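Long-range contacts in enzyme subtilase SubTY from Bacillus sp. TY145 (Bacillus sp., PDB 5FFN), which probably cleaves peptide bonds in proteins as a serine endopeptidase of the subtilisin type: residues S48-K53 with Q97-A102; D116-I121 with D147-S152; H123-A128 with D155-K160; G232-S237 with T246-S251. All blocks are in the same frame, centred on the assembly; numbering follows the deposited sequence.

Interaction 1: residues S48-K53 with Q97-A102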
loop_
_atom_site.group_PDB
_atom_site.type_symbol
_atom_site.label_atom_id
_atom_site.label_comp_id
_atom_site.label_asym_id
_atom_site.label_seq_id
_atom_site.Cartn_x
_atom_site.Cartn_y
_atom_site.Cartn_z
ATOM N N SER A 48 10.652 3.888 -17.154
ATOM C CA SER A 48 10.689 2.870 -16.091
ATOM C C SER A 48 9.782 1.681 -16.349
ATOM O O SER A 48 10.090 0.570 -15.923
ATOM C CB SER A 48 10.358 3.483 -14.722
ATOM O OG SER A 48 9.034 4.011 -14.651
ATOM N N ALA A 49 8.693 1.895 -17.075
ATOM C CA ALA A 49 7.706 0.823 -17.286
ATOM C C ALA A 49 8.176 -0.201 -18.285
ATOM O O ALA A 49 8.246 0.096 -19.484
ATOM C CB ALA A 49 6.371 1.417 -17.722
ATOM N N GLU A 50 8.488 -1.397 -17.825
ATOM C CA GLU A 50 8.792 -2.511 -18.698
ATOM C C GLU A 50 7.599 -3.382 -19.039
ATOM O O GLU A 50 7.664 -4.185 -19.980
ATOM C CB GLU A 50 9.930 -3.373 -18.127
ATOM C CG GLU A 50 11.237 -2.600 -18.233
ATOM C CD GLU A 50 12.483 -3.332 -17.808
ATOM O OE1 GLU A 50 12.386 -4.356 -17.094
ATOM O OE2 GLU A 50 13.583 -2.837 -18.223
ATOM N N GLN A 51 6.563 -3.336 -18.205
ATOM C CA GLN A 51 5.283 -4.010 -18.513
ATOM C C GLN A 51 4.155 -3.047 -18.167
ATOM O O GLN A 51 4.273 -2.219 -17.260
ATOM C CB GLN A 51 5.098 -5.354 -17.795
ATOM C CG GLN A 51 6.145 -6.426 -18.042
ATOM C CD GLN A 51 5.657 -7.810 -17.742
ATOM O OE1 GLN A 51 4.494 -8.014 -17.411
ATOM N NE2 GLN A 51 6.553 -8.799 -17.836
ATOM N N CYS A 52 3.088 -3.107 -18.966
ATOM C CA CYS A 52 1.942 -2.260 -18.816
ATOM C C CYS A 52 0.763 -3.115 -19.272
ATOM O O CYS A 52 0.621 -3.398 -20.466
ATOM C CB CYS A 52 2.101 -0.993 -19.639
ATOM S SG CYS A 52 0.656 -0.007 -19.835
ATOM N N LYS A 53 -0.014 -3.607 -18.293
ATOM C CA LYS A 53 -1.089 -4.549 -18.572
ATOM C C LYS A 53 -2.357 -4.200 -17.781
ATOM O O LYS A 53 -2.275 -3.606 -16.703
ATOM C CB LYS A 53 -0.662 -5.986 -18.246
ATOM C CG LYS A 53 0.529 -6.465 -19.044
ATOM C CD LYS A 53 0.957 -7.868 -18.727
ATOM C CE LYS A 53 2.015 -8.338 -19.730
ATOM N NZ LYS A 53 2.791 -9.454 -19.279
ATOM N N GLN A 97 16.243 3.471 -9.725
ATOM C CA GLN A 97 16.753 2.600 -10.782
ATOM C C GLN A 97 15.980 1.304 -10.966
ATOM O O GLN A 97 16.302 0.533 -11.879
ATOM C CB GLN A 97 18.280 2.338 -10.634
ATOM C CG GLN A 97 19.129 3.526 -11.149
ATOM C CD GLN A 97 19.174 4.704 -10.204
ATOM O OE1 GLN A 97 19.769 4.591 -9.147
ATOM N NE2 GLN A 97 18.568 5.854 -10.581
ATOM N N ALA A 98 14.979 1.033 -10.103
ATOM C CA ALA A 98 14.130 -0.165 -10.297
ATOM C C ALA A 98 13.251 0.053 -11.526
ATOM O O ALA A 98 13.022 1.194 -11.937
ATOM C CB ALA A 98 13.261 -0.451 -9.050
ATOM N N LYS A 99 12.774 -1.040 -12.094
ATOM C CA LYS A 99 11.841 -0.983 -13.214
ATOM C C LYS A 99 10.422 -1.322 -12.738
ATOM O O LYS A 99 10.240 -2.000 -11.750
ATOM C CB LYS A 99 12.275 -1.907 -14.318
ATOM C CG LYS A 99 13.535 -1.411 -15.048
ATOM C CD LYS A 99 13.378 -0.081 -15.761
ATOM C CE LYS A 99 14.758 0.289 -16.403
ATOM N NZ LYS A 99 14.664 1.527 -17.234
ATOM N N LEU A 100 9.459 -0.856 -13.519
ATOM C CA LEU A 100 8.048 -0.886 -13.151
ATOM C C LEU A 100 7.293 -1.889 -14.012
ATOM O O LEU A 100 7.436 -1.932 -15.242
ATOM C CB LEU A 100 7.462 0.525 -13.211
ATOM C CG LEU A 100 5.946 0.683 -13.131
ATOM C CD1 LEU A 100 5.429 0.339 -11.717
ATOM C CD2 LEU A 100 5.503 2.062 -13.469
ATOM N N TRP A 101 6.499 -2.736 -13.358
ATOM C CA TRP A 101 5.465 -3.484 -14.058
ATOM C C TRP A 101 4.125 -2.869 -13.594
ATOM O O TRP A 101 3.679 -3.074 -12.444
ATOM C CB TRP A 101 5.525 -4.971 -13.792
ATOM C CG TRP A 101 6.755 -5.780 -14.280
ATOM C CD1 TRP A 101 7.841 -5.304 -14.956
ATOM C CD2 TRP A 101 6.941 -7.187 -14.165
ATOM N NE1 TRP A 101 8.698 -6.327 -15.266
ATOM C CE2 TRP A 101 8.173 -7.501 -14.801
ATOM C CE3 TRP A 101 6.189 -8.238 -13.591
ATOM C CZ2 TRP A 101 8.680 -8.779 -14.840
ATOM C CZ3 TRP A 101 6.698 -9.515 -13.650
ATOM C CH2 TRP A 101 7.937 -9.783 -14.301
ATOM N N ALA A 102 3.479 -2.122 -14.486
ATOM C CA ALA A 102 2.269 -1.379 -14.140
ATOM C C ALA A 102 1.068 -2.240 -14.511
ATOM O O ALA A 102 0.743 -2.365 -15.682
ATOM C CB ALA A 102 2.223 -0.031 -14.834
HETATM O O HOH W 1 10.839 -6.404 -17.077
HETATM O O HOH W 2 13.671 -0.251 -19.271
#

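Interaction 2: residues D116-I121 with D147-S152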
loop_
_atom_site.group_PDB
_atom_site.type_symbol
_atom_site.label_atom_id
_atom_site.label_comp_id
_atom_site.label_asym_id
_atom_site.label_seq_id
_atom_site.Cartn_x
_atom_site.Cartn_y
_atom_site.Cartn_z
ATOM N N ASP A 116 -9.877 -10.119 -10.809
ATOM C CA ASP A 116 -8.900 -9.375 -11.610
ATOM C C ASP A 116 -7.587 -9.261 -10.800
ATOM O O ASP A 116 -6.492 -9.443 -11.340
ATOM C CB ASP A 116 -9.415 -7.963 -11.971
ATOM C CG ASP A 116 -10.691 -7.959 -12.817
ATOM O OD1 ASP A 116 -11.032 -8.993 -13.399
ATOM O OD2 ASP A 116 -11.337 -6.893 -12.868
ATOM N N ILE A 117 -7.702 -8.930 -9.516
ATOM C CA ILE A 117 -6.540 -8.869 -8.653
ATOM C C ILE A 117 -5.837 -10.220 -8.573
ATOM O O ILE A 117 -4.606 -10.305 -8.709
ATOM C CB ILE A 117 -6.895 -8.310 -7.261
ATOM C CG1 ILE A 117 -7.333 -6.824 -7.384
ATOM C CG2 ILE A 117 -5.691 -8.466 -6.290
ATOM C CD1 ILE A 117 -8.461 -6.413 -6.572
ATOM N N ALA A 118 -6.599 -11.281 -8.325
ATOM C CA ALA A 118 -6.015 -12.609 -8.241
ATOM C C ALA A 118 -5.324 -13.005 -9.542
ATOM O O ALA A 118 -4.195 -13.524 -9.534
ATOM C CB ALA A 118 -7.070 -13.637 -7.820
ATOM N N ALA A 119 -5.966 -12.710 -10.658
ATOM C CA ALA A 119 -5.387 -13.024 -11.982
ATOM C C ALA A 119 -4.068 -12.280 -12.186
ATOM O O ALA A 119 -3.057 -12.873 -12.641
ATOM C CB ALA A 119 -6.339 -12.703 -13.025
ATOM N N ALA A 120 -4.054 -11.017 -11.770
ATOM C CA ALA A 120 -2.892 -10.158 -11.903
ATOM C C ALA A 120 -1.703 -10.661 -11.053
ATOM O O ALA A 120 -0.580 -10.726 -11.542
ATOM C CB ALA A 120 -3.235 -8.744 -11.568
ATOM N N ILE A 121 -1.968 -11.072 -9.818
ATOM C CA ILE A 121 -0.924 -11.649 -8.915
ATOM C C ILE A 121 -0.280 -12.910 -9.504
ATOM O O ILE A 121 0.933 -13.042 -9.583
ATOM C CB ILE A 121 -1.515 -11.968 -7.525
ATOM C CG1 ILE A 121 -2.023 -10.691 -6.866
ATOM C CG2 ILE A 121 -0.472 -12.640 -6.624
ATOM C CD1 ILE A 121 -2.952 -10.954 -5.670
ATOM N N ASP A 147 -10.169 -12.504 1.592
ATOM C CA ASP A 147 -10.626 -13.007 0.272
ATOM C C ASP A 147 -9.677 -14.180 -0.071
ATOM O O ASP A 147 -8.485 -13.987 -0.339
ATOM C CB ASP A 147 -10.550 -11.886 -0.775
ATOM C CG ASP A 147 -10.883 -12.334 -2.177
ATOM O OD1 ASP A 147 -10.499 -13.457 -2.611
ATOM O OD2 ASP A 147 -11.528 -11.552 -2.884
ATOM N N SER A 148 -10.222 -15.393 -0.062
ATOM C CA SER A 148 -9.389 -16.582 -0.319
ATOM C C SER A 148 -8.881 -16.744 -1.760
ATOM O O SER A 148 -7.891 -17.485 -1.987
ATOM C CB SER A 148 -10.081 -17.841 0.171
ATOM O OG SER A 148 -10.117 -17.900 1.592
ATOM N N LEU A 149 -9.574 -16.131 -2.730
ATOM C CA LEU A 149 -9.149 -16.212 -4.109
ATOM C C LEU A 149 -7.832 -15.418 -4.216
ATOM O O LEU A 149 -6.831 -15.859 -4.756
ATOM C CB LEU A 149 -10.186 -15.634 -5.064
ATOM C CG LEU A 149 -9.791 -15.747 -6.548
ATOM C CD1 LEU A 149 -9.584 -17.246 -6.944
ATOM C CD2 LEU A 149 -10.777 -15.038 -7.441
ATOM N N ILE A 150 -7.848 -14.218 -3.688
ATOM C CA ILE A 150 -6.635 -13.398 -3.627
ATOM C C ILE A 150 -5.544 -14.122 -2.802
ATOM O O ILE A 150 -4.347 -14.113 -3.193
ATOM C CB ILE A 150 -6.962 -11.981 -3.108
ATOM C CG1 ILE A 150 -7.695 -11.217 -4.199
ATOM C CG2 ILE A 150 -5.675 -11.202 -2.689
ATOM C CD1 ILE A 150 -8.193 -9.848 -3.784
ATOM N N ALA A 151 -5.934 -14.741 -1.710
ATOM C CA ALA A 151 -4.982 -15.442 -0.830
ATOM C C ALA A 151 -4.303 -16.587 -1.572
ATOM O O ALA A 151 -3.072 -16.768 -1.473
ATOM C CB ALA A 151 -5.698 -15.990 0.424
ATOM N N SER A 152 -5.103 -17.352 -2.343
ATOM C CA SER A 152 -4.550 -18.418 -3.171
ATOM C C SER A 152 -3.479 -17.884 -4.146
ATOM O O SER A 152 -2.381 -18.496 -4.302
ATOM C CB SER A 152 -5.663 -19.120 -3.939
ATOM O OG SER A 152 -5.129 -20.100 -4.823
#

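Interaction 3: residues H123-A128 with D155-K160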
loop_
_atom_site.group_PDB
_atom_site.type_symbol
_atom_site.label_atom_id
_atom_site.label_comp_id
_atom_site.label_asym_id
_atom_site.label_seq_id
_atom_site.Cartn_x
_atom_site.Cartn_y
_atom_site.Cartn_z
ATOM N N HIS A 123 -0.293 -13.768 -12.623
ATOM C CA HIS A 123 0.407 -13.364 -13.831
ATOM C C HIS A 123 1.812 -12.805 -13.511
ATOM O O HIS A 123 2.780 -13.173 -14.143
ATOM C CB HIS A 123 -0.443 -12.396 -14.633
ATOM C CG HIS A 123 0.150 -12.033 -15.959
ATOM N ND1 HIS A 123 0.085 -12.862 -17.057
ATOM C CD2 HIS A 123 0.840 -10.941 -16.353
ATOM C CE1 HIS A 123 0.728 -12.301 -18.071
ATOM N NE2 HIS A 123 1.188 -11.128 -17.678
ATOM N N VAL A 124 1.927 -11.963 -12.490
ATOM C CA VAL A 124 3.246 -11.519 -12.032
ATOM C C VAL A 124 4.167 -12.721 -11.790
ATOM O O VAL A 124 5.299 -12.733 -12.271
ATOM C CB VAL A 124 3.175 -10.654 -10.730
ATOM C CG1 VAL A 124 4.598 -10.347 -10.189
ATOM C CG2 VAL A 124 2.410 -9.373 -10.950
ATOM N N ALA A 125 3.686 -13.697 -11.028
ATOM C CA ALA A 125 4.456 -14.892 -10.653
ATOM C C ALA A 125 4.899 -15.669 -11.895
ATOM O O ALA A 125 6.068 -16.052 -12.014
ATOM C CB ALA A 125 3.660 -15.772 -9.733
ATOM N N ASP A 126 3.975 -15.801 -12.850
ATOM C CA ASP A 126 4.271 -16.499 -14.105
ATOM C C ASP A 126 5.310 -15.741 -14.917
ATOM O O ASP A 126 6.247 -16.348 -15.433
ATOM C CB ASP A 126 2.994 -16.721 -14.894
ATOM C CG ASP A 126 2.111 -17.805 -14.292
ATOM O OD1 ASP A 126 2.563 -18.613 -13.475
ATOM O OD2 ASP A 126 0.929 -17.871 -14.648
ATOM N N GLU A 127 5.173 -14.422 -14.982
ATOM C CA GLU A 127 6.137 -13.571 -15.681
ATOM C C GLU A 127 7.503 -13.645 -15.009
ATOM O O GLU A 127 8.539 -13.700 -15.691
ATOM C CB GLU A 127 5.666 -12.124 -15.743
ATOM C CG GLU A 127 4.487 -11.909 -16.672
ATOM C CD GLU A 127 4.876 -12.045 -18.133
ATOM O OE1 GLU A 127 5.704 -11.269 -18.621
ATOM O OE2 GLU A 127 4.363 -12.972 -18.761
ATOM N N ALA A 128 7.499 -13.629 -13.676
ATOM C CA ALA A 128 8.742 -13.728 -12.903
ATOM C C ALA A 128 9.476 -15.038 -13.159
ATOM O O ALA A 128 10.690 -15.050 -13.412
ATOM C CB ALA A 128 8.460 -13.521 -11.361
ATOM N N ASP A 155 -0.241 -16.865 -2.298
ATOM C CA ASP A 155 0.562 -18.065 -1.959
ATOM C C ASP A 155 1.260 -18.642 -3.184
ATOM O O ASP A 155 2.367 -19.105 -3.085
ATOM C CB ASP A 155 -0.263 -19.119 -1.233
ATOM C CG ASP A 155 -0.688 -18.660 0.158
ATOM O OD1 ASP A 155 -0.110 -17.666 0.657
ATOM O OD2 ASP A 155 -1.622 -19.250 0.718
ATOM N N TYR A 156 0.566 -18.619 -4.321
ATOM C CA TYR A 156 1.129 -19.054 -5.582
ATOM C C TYR A 156 2.352 -18.209 -5.936
ATOM O O TYR A 156 3.403 -18.754 -6.290
ATOM C CB TYR A 156 0.083 -18.930 -6.668
ATOM C CG TYR A 156 0.539 -19.306 -8.061
ATOM C CD1 TYR A 156 0.688 -20.651 -8.413
ATOM C CD2 TYR A 156 0.786 -18.339 -9.030
ATOM C CE1 TYR A 156 1.048 -21.000 -9.693
ATOM C CE2 TYR A 156 1.141 -18.684 -10.331
ATOM C CZ TYR A 156 1.276 -20.012 -10.645
ATOM O OH TYR A 156 1.598 -20.357 -11.939
ATOM N N ALA A 157 2.227 -16.887 -5.794
ATOM C CA ALA A 157 3.310 -15.977 -6.139
ATOM C C ALA A 157 4.460 -16.105 -5.170
ATOM O O ALA A 157 5.631 -16.076 -5.588
ATOM C CB ALA A 157 2.794 -14.560 -6.196
ATOM N N TYR A 158 4.149 -16.249 -3.887
ATOM C CA TYR A 158 5.201 -16.373 -2.860
ATOM C C TYR A 158 5.967 -17.675 -3.087
ATOM O O TYR A 158 7.191 -17.736 -2.888
ATOM C CB TYR A 158 4.621 -16.344 -1.452
ATOM C CG TYR A 158 5.648 -16.065 -0.347
ATOM C CD1 TYR A 158 6.147 -14.782 -0.156
ATOM C CD2 TYR A 158 6.136 -17.089 0.475
ATOM C CE1 TYR A 158 7.087 -14.504 0.860
ATOM C CE2 TYR A 158 7.085 -16.823 1.490
ATOM C CZ TYR A 158 7.542 -15.517 1.676
ATOM O OH TYR A 158 8.452 -15.201 2.657
ATOM N N GLY A 159 5.238 -18.693 -3.558
ATOM C CA GLY A 159 5.819 -20.005 -3.836
ATOM C C GLY A 159 6.727 -19.993 -5.041
ATOM O O GLY A 159 7.494 -20.923 -5.219
ATOM N N LYS A 160 6.599 -18.988 -5.891
ATOM C CA LYS A 160 7.443 -18.777 -7.062
ATOM C C LYS A 160 8.489 -17.636 -6.876
ATOM O O LYS A 160 9.055 -17.134 -7.862
ATOM C CB LYS A 160 6.558 -18.538 -8.288
ATOM C CG LYS A 160 5.710 -19.767 -8.683
ATOM C CD LYS A 160 4.682 -19.411 -9.721
ATOM C CE LYS A 160 4.761 -20.266 -10.953
ATOM N NZ LYS A 160 5.998 -20.029 -11.676
HETATM O O HOH W 3 4.679 -20.305 -14.317
#

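Interaction 4: residues G232-S237 with T246-S251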
loop_
_atom_site.group_PDB
_atom_site.type_symbol
_atom_site.label_atom_id
_atom_site.label_comp_id
_atom_site.label_asym_id
_atom_site.label_seq_id
_atom_site.Cartn_x
_atom_site.Cartn_y
_atom_site.Cartn_z
ATOM N N GLY A 232 3.253 7.149 5.887
ATOM C CA GLY A 232 1.967 6.976 5.237
ATOM C C GLY A 232 0.999 8.151 5.294
ATOM O O GLY A 232 -0.008 8.117 4.611
ATOM N N ALA A 233 1.339 9.203 6.039
ATOM C CA ALA A 233 0.437 10.367 6.209
ATOM C C ALA A 233 1.066 11.582 5.532
ATOM O O ALA A 233 2.248 11.883 5.742
ATOM C CB ALA A 233 0.144 10.615 7.676
ATOM N N SER A 234 0.292 12.207 4.641
ATOM C CA SER A 234 0.715 13.397 3.869
ATOM C C SER A 234 1.955 13.191 3.035
ATOM O O SER A 234 2.967 13.845 3.218
ATOM C CB SER A 234 0.837 14.618 4.768
ATOM O OG SER A 234 -0.365 14.811 5.446
ATOM N N VAL A 235 1.855 12.240 2.121
ATOM C CA VAL A 235 2.920 11.831 1.240
ATOM C C VAL A 235 2.737 12.428 -0.153
ATOM O O VAL A 235 1.796 12.090 -0.881
ATOM C CB VAL A 235 2.998 10.250 1.117
ATOM C CG1 VAL A 235 3.953 9.813 0.050
ATOM C CG2 VAL A 235 3.403 9.664 2.484
ATOM N N GLU A 236 3.685 13.266 -0.540
ATOM C CA GLU A 236 3.760 13.803 -1.899
ATOM C C GLU A 236 4.397 12.860 -2.892
ATOM O O GLU A 236 5.425 12.216 -2.630
ATOM C CB GLU A 236 4.543 15.119 -1.865
ATOM C CG GLU A 236 4.604 15.840 -3.176
ATOM C CD GLU A 236 5.280 17.217 -3.064
ATOM O OE1 GLU A 236 5.816 17.538 -1.959
ATOM O OE2 GLU A 236 5.203 17.972 -4.073
ATOM N N SER A 237 3.774 12.728 -4.066
ATOM C CA SER A 237 4.315 11.912 -5.101
ATOM C C SER A 237 3.723 12.376 -6.443
ATOM O O SER A 237 2.975 13.382 -6.486
ATOM C CB SER A 237 3.994 10.416 -4.848
ATOM O OG SER A 237 4.676 9.584 -5.727
ATOM N N THR A 246 -0.511 15.182 -2.831
ATOM C CA THR A 246 -0.255 14.763 -1.470
ATOM C C THR A 246 -1.481 14.045 -0.950
ATOM O O THR A 246 -2.548 14.644 -0.723
ATOM C CB THR A 246 0.222 15.935 -0.559
ATOM O OG1 THR A 246 1.456 16.437 -1.078
ATOM C CG2 THR A 246 0.409 15.495 0.875
ATOM N N ILE A 247 -1.320 12.735 -0.732
ATOM C CA ILE A 247 -2.386 11.926 -0.155
ATOM C C ILE A 247 -1.846 11.056 1.025
ATOM O O ILE A 247 -0.642 11.043 1.288
ATOM C CB ILE A 247 -3.188 11.100 -1.253
ATOM C CG1 ILE A 247 -2.279 10.224 -2.088
ATOM C CG2 ILE A 247 -4.010 12.085 -2.141
ATOM C CD1 ILE A 247 -2.989 9.150 -2.925
ATOM N N SER A 248 -2.752 10.404 1.740
ATOM C CA SER A 248 -2.425 9.595 2.916
ATOM C C SER A 248 -3.027 8.194 2.835
ATOM O O SER A 248 -4.001 7.963 2.125
ATOM C CB SER A 248 -2.984 10.241 4.187
ATOM O OG SER A 248 -2.473 11.554 4.403
ATOM N N GLY A 249 -2.467 7.287 3.640
ATOM C CA GLY A 249 -3.032 5.980 3.857
ATOM C C GLY A 249 -1.957 4.929 4.002
ATOM O O GLY A 249 -0.774 5.173 3.735
ATOM N N THR A 250 -2.377 3.722 4.364
ATOM C CA THR A 250 -1.434 2.591 4.313
ATOM C C THR A 250 -1.035 2.312 2.854
ATOM O O THR A 250 0.029 1.759 2.603
ATOM C CB THR A 250 -1.953 1.380 5.035
ATOM O OG1 THR A 250 -3.249 1.035 4.562
ATOM C CG2 THR A 250 -1.929 1.605 6.521
ATOM N N SER A 251 -1.867 2.745 1.908
ATOM C CA SER A 251 -1.467 2.840 0.491
ATOM C C SER A 251 -0.113 3.495 0.210
ATOM O O SER A 251 0.592 3.092 -0.699
ATOM C CB SER A 251 -2.516 3.575 -0.348
ATOM O OG SER A 251 -3.618 2.739 -0.650
#

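Interaction 1: residues S48-K53 with Q97-A102
Gln51 lies flat against the indole of Trp101, its side chain running alongside and pointing the same way. The carboxamide and ring planes are only 14° apart: CG sits over the five-membered ring, 3.7 Å from CG of Gln51 to the centroid, and NE2 covers the six-membered side, 3.7 Å from Gln51 NE2 to Trp101 CZ2. Paired in the sheet, both residues point to the same face, and their like first torsions, CG beside the backbone N (chi1 -58° and -65°), lay the two chains alongside. The amide is held in this rotation at both ends, OE1 accepting from Lys53 NZ and Tyr103 OH, and NE2 bonding Glu127 on helix 114-131. This pair belongs to a parallel strand pair of the large central sheet of the subtilase fold, strand 49-54 beside strand 99-104. Leu100 N donates to Ser48 O, Ala102 N to Gln51 O and Lys53 N to Ala102 O (3.0 Å). Ser48 OG bonds Leu45 O. At Glu50 the register slips by one residue in a beta bulge: Leu100 O takes a bond from Glu50 N (2.8 Å) and a weak, longer one from Gln51 N. Ala102, its CB near Gln51 O, and Leu100 lie on the other face, with Ala49 and Cys52, which is disulfide-bonded to Cys66. The Glu50 side chain crosses that of Lys99 at about a right angle, OE2 3.5 Å from Lys99 CG. One water links Glu50 OE1 to Trp101 NE1 in the indole plane, while OE1 also pairs with Lys30 and Lys99 NZ bonds Gly47 O.

Interaction 2: residues D116-I121 with D147-S152
Ile117, Ile121 and Ile150 share one first torsion, CG1 beside the backbone N and CG2 anti to it (chi1 -66°, -62° and -73°), and this decides which branch of each meets the other helix. Ile150 faces helix 114-131 with both of its branches. Its CD1 packs on the branch methyl of Ile117, 3.8 Å from Ile150 CD1 to Ile117 CG2, whereas its own branch methyl meets the tip of Ile121 at about a right angle, 4.0 Å from Ile150 CG2 to Ile121 CD1. Beside these contacts Ala118 marks the close approach of the backbones: its CB touches Leu149 CG at 3.7 Å, and its CA lies 4.7 Å from Ile150 CA. Leu149 reaches inward with CG anti to its backbone N. The first turn of helix 148-159 is capped by Asp147, whose OD1 accepts from Ile150 N at 3.0 Å and weakly from Leu149 N; OD2 bonds Ser114 of the facing helix. Ile117 and Ile121 also rest on Met139 of strand 134-142, and apolar side chains of another protein chain pack on Ile117, Asp147 and Ile150. With axes 8.5 Å apart, such close, nearly parallel helices on one side of a parallel sheet are characteristic of the alpha/beta subtilase fold.

Interaction 3: residues H123-A128 with D155-K160
Tyr156 presents its ring between the two helices: CD of Lys160 lies over one face, 3.5 Å above the plane and toward the rim, and OD1 of Asp126 comes in at the edge, in the ring plane. Arg122, one turn before Asp126, makes a cation-pi contact with the same ring. The phenol and carboxylate planes are turned 88° apart. Tyr156 OH donates to the syn lone pair of Asp126 OD1 across 2.5 Å, a short bond. Tyr156 CG is anti to the backbone N (chi1 178°), which stretches the ring across toward helix 114-131. The same Asp126 OD1 accepts a hydrogen bond from a water, 2.8 Å away, that in turn accepts from Lys160 NZ. This water joins the two charged groups, for Lys160 NZ and Asp126 OD1 are 4.1 Å apart, beyond a salt bridge; the nearby ammonium would be expected to stabilise the carboxylate's charge. Lys160 reaches this point by bending at chi3 and chi4, and NZ has a weak bond to Ser129 OG as well.

Away from the polar tips, Ala125 fills the closest approach of the helices. Its CB is 3.6 Å from Ala157 CA, and it also touches Tyr156 CE2 and Lys160 CD, the latter at 3.8 Å from Ala125 CB. The small Ala125 and Ala157 let the axes come within 8.7 Å at a crossing of 17°. On the sheet side, Val124 packs on Val135 and Ile137 of strand 134-142 and on strands 29-35 and 99-104, seating helix 114-131 on the central sheet beside helix 148-159.

Interaction 4: residues G232-S237 with T246-S251
Ser248 turns its hydroxyl back onto the opposing chain: OG stands beside its own backbone N (chi1 -59°) and accepts from Ser234 N at 2.9 Å, nearly straight at 166°. The bond falls where Ser234 takes a left-handed backbone conformation. Thr246 uses both branches. CG2, anti to the backbone N, lies against the Ser234 main chain, 3.5 Å from Thr246 CG2 to Ser234 C, while OG1 meets the aliphatic start of Glu236, 3.4 Å from Thr246 OG1 to Glu236 CB. Glu236 itself is fully extended (chi1 -175°), which carries its carboxylate away to Ser4, OE1 bonding that serine's OG. Val235 and Ile247 share the other face of the hairpin and both touch Met252 of helix 250-267; Val235 also meets His256.

The backbones follow an antiparallel pattern. Val235 and Ile247 form a hydrogen-bonded pair, Val235 N donating to Ile247 O at 2.9 Å and Ile247 N to Val235 O at 3.2 Å. Glu236 and Thr246 are the adjoining non-hydrogen-bonded pair. On the other side of Ser234, Gly249 N donates to Gly232 O at 2.8 Å. Gly249 has backbone angles at which a side chain would jam against the preceding carbonyl, and it is the N-cap of helix 250-267. Near the start of that helix, Ser251 bonds His72 NE2 through OG, and with Asp35 they match a Ser-His-Asp catalytic triad. Another protein chain makes backbone hydrogen bonds with Ser248 and Ser251, right at this site. The hairpin thus leads straight into a helix N terminus bearing the probable nucleophile, as in subtilisin-like serine proteases.

From the N terminus, interaction 1 closes a loop of 43 residues between strand 49-54 and strand 99-104, joining neighbouring strands of the central sheet. Interactions 2 and 3 follow, and their segments alternate along the chain: both join helix 114-131 to helix 148-159, with strand 134-142 between them in the chain, their centres 11 Å apart and Ile121 touching Ala157 between them. Interaction 3 also reaches interaction 1, where Glu127 and His123 meet Gln51 and Lys53 and Trp101 packs on the helix. Interaction 4 comes last, its segments only nine residues apart along the chain; it lies on the opposite side of the chain's centre from interaction 3, closing a hairpin that runs into helix 250-267.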